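Local coordinates for protein MdcA (Pseudomonas aeruginosa, PDB 5VIT) that forms the alpha subunit of malonate decarboxylase and probably acts as a transferase that exchanges the acetyl group on the acyl carrier protein for malonyl, at residues Ala300-Trp305 with Glu319-Gln324. Residues are numbered along the deposited sequence; the frame is centred on the assembly and turned at random.
Sequences AIESGW and EGYIAQ
Tyr321 reaches out from helix 319-323 to the last turn of helix 298-302, and its phenol makes the one hydrogen bond between the two segments: OH donates to Glu302 OE2 over 2.7 Å, using the anti lone pair of that oxygen, the one turned away from OE1. OE2 lies at the ring's edge, in its plane and 3.2 Å from Tyr321 CE1, while the carboxylate plane is turned 58° from the ring. Glu302 gets there by folding back at chi2 (-61°). OE1 forms a salt bridge with Arg325, which follows 319-324 in the chain, and Trp540 of helix 534-540 packs on Glu302.

Ile301 meets the tyrosine head-on. Its CG2 methyl is in van der Waals contact with Tyr321 OH at 3.2 Å; the apolar contact is CD1, at the other ring edge, 4.1 Å from CE2. With CG anti to the backbone N (chi1 167°), Tyr321 bridges the distance between the segments, whose nearest CA atoms, of Ile301 and Ile322, are 10.7 Å apart.

Helix 298-302 lies between strands 288-290 and 308-310 of the mixed sheet, and helix 319-323 follows the latter strand. Just beyond the contact, helix 298-302 closes in a Schellman motif, with Gly304 at positive phi and Trp305 N bonded to Ala300 O.

Glu302 thus joins its helical turn to Tyr321 through OE2 and to Arg325 through OE1; a phenol donor and an arginine would be expected to stabilise its ionised form.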
loop_
_atom_site.group_PDB
_atom_site.type_symbol
_atom_site.label_atom_id
_atom_site.label_comp_id
_atom_site.label_asym_id
_atom_site.label_seq_id
_atom_site.Cartn_x
_atom_site.Cartn_y
_atom_site.Cartn_z
ATOM N N ALA A 300 -16.201 15.261 15.789
ATOM C CA ALA A 300 -16.356 15.555 14.363
ATOM C C ALA A 300 -17.523 16.535 14.115
ATOM O O ALA A 300 -17.429 17.427 13.273
ATOM C CB ALA A 300 -16.559 14.279 13.560
ATOM N N ILE A 301 -18.619 16.352 14.841
ATOM C CA ILE A 301 -19.776 17.250 14.734
ATOM C C ILE A 301 -19.453 18.704 15.165
ATOM O O ILE A 301 -19.711 19.656 14.418
ATOM C CB ILE A 301 -20.962 16.725 15.571
ATOM C CG1 ILE A 301 -21.420 15.357 15.037
ATOM C CG2 ILE A 301 -22.108 17.754 15.581
ATOM C CD1 ILE A 301 -22.342 14.563 15.986
ATOM N N GLU A 302 -18.866 18.858 16.351
ATOM C CA GLU A 302 -18.503 20.175 16.893
ATOM C C GLU A 302 -17.515 20.925 16.012
ATOM O O GLU A 302 -17.564 22.160 15.919
ATOM C CB GLU A 302 -17.913 20.019 18.296
ATOM C CG GLU A 302 -18.853 19.323 19.280
ATOM C CD GLU A 302 -20.144 20.111 19.465
ATOM O OE1 GLU A 302 -20.061 21.308 19.815
ATOM O OE2 GLU A 302 -21.233 19.547 19.228
ATOM N N SER A 303 -16.622 20.170 15.370
ATOM C CA SER A 303 -15.590 20.724 14.491
ATOM C C SER A 303 -16.144 21.123 13.150
ATOM O O SER A 303 -15.461 21.786 12.379
ATOM C CB SER A 303 -14.468 19.712 14.260
ATOM O OG SER A 303 -13.930 19.298 15.487
ATOM N N GLY A 304 -17.356 20.668 12.844
ATOM C CA GLY A 304 -18.025 21.062 11.609
ATOM C C GLY A 304 -17.824 20.137 10.420
ATOM O O GLY A 304 -17.983 20.554 9.276
ATOM N N TRP A 305 -17.464 18.884 10.683
ATOM C CA TRP A 305 -17.310 17.877 9.627
ATOM C C TRP A 305 -18.650 17.279 9.205
ATOM O O TRP A 305 -18.864 16.955 8.040
ATOM C CB TRP A 305 -16.387 16.746 10.096
ATOM C CG TRP A 305 -14.956 17.148 10.139
ATOM C CD1 TRP A 305 -14.354 17.940 11.076
ATOM C CD2 TRP A 305 -13.939 16.799 9.195
ATOM N NE1 TRP A 305 -13.028 18.109 10.769
ATOM C CE2 TRP A 305 -12.745 17.411 9.623
ATOM C CE3 TRP A 305 -13.916 16.009 8.041
ATOM C CZ2 TRP A 305 -11.544 17.266 8.934
ATOM C CZ3 TRP A 305 -12.721 15.861 7.361
ATOM C CH2 TRP A 305 -11.551 16.487 7.809
ATOM N N GLU A 319 -29.204 11.660 24.025
ATOM C CA GLU A 319 -30.518 12.271 23.716
ATOM C C GLU A 319 -30.515 13.787 23.853
ATOM O O GLU A 319 -30.914 14.505 22.930
ATOM C CB GLU A 319 -31.618 11.691 24.617
ATOM C CG GLU A 319 -31.981 10.225 24.345
ATOM C CD GLU A 319 -30.901 9.236 24.784
ATOM O OE1 GLU A 319 -29.993 9.635 25.549
ATOM O OE2 GLU A 319 -30.966 8.059 24.360
ATOM N N GLY A 320 -30.051 14.266 25.007
ATOM C CA GLY A 320 -29.995 15.692 25.272
ATOM C C GLY A 320 -29.078 16.431 24.321
ATOM O O GLY A 320 -29.341 17.575 23.945
ATOM N N TYR A 321 -27.984 15.788 23.924
ATOM C CA TYR A 321 -27.042 16.433 23.005
ATOM C C TYR A 321 -27.645 16.540 21.606
ATOM O O TYR A 321 -27.561 17.587 20.963
ATOM C CB TYR A 321 -25.709 15.668 22.967
ATOM C CG TYR A 321 -24.776 16.049 21.829
ATOM C CD1 TYR A 321 -23.929 17.149 21.932
ATOM C CD2 TYR A 321 -24.724 15.289 20.668
ATOM C CE1 TYR A 321 -23.068 17.480 20.919
ATOM C CE2 TYR A 321 -23.869 15.619 19.640
ATOM C CZ TYR A 321 -23.037 16.713 19.774
ATOM O OH TYR A 321 -22.176 17.047 18.749
ATOM N N ILE A 322 -28.244 15.443 21.143
ATOM C CA ILE A 322 -28.945 15.424 19.866
ATOM C C ILE A 322 -30.019 16.540 19.776
ATOM O O ILE A 322 -30.141 17.231 18.748
ATOM C CB ILE A 322 -29.607 14.051 19.626
ATOM C CG1 ILE A 322 -28.529 12.970 19.374
ATOM C CG2 ILE A 322 -30.613 14.141 18.464
ATOM C CD1 ILE A 322 -29.051 11.538 19.506
ATOM N N ALA A 323 -30.771 16.729 20.861
ATOM C CA ALA A 323 -31.840 17.727 20.901
ATOM C C ALA A 323 -31.305 19.152 20.722
ATOM O O ALA A 323 -32.047 20.062 20.365
ATOM C CB ALA A 323 -32.617 17.611 22.200
ATOM N N GLN A 324 -30.008 19.331 20.951
ATOM C CA GLN A 324 -29.365 20.615 20.742
ATOM C C GLN A 324 -28.623 20.683 19.418
ATOM O O GLN A 324 -27.950 21.679 19.116
ATOM C CB GLN A 324 -28.406 20.905 21.885
ATOM C CG GLN A 324 -29.066 20.796 23.228
ATOM C CD GLN A 324 -29.822 22.044 23.589
ATOM O OE1 GLN A 324 -29.242 23.132 23.674
ATOM N NE2 GLN A 324 -31.125 21.903 23.808
#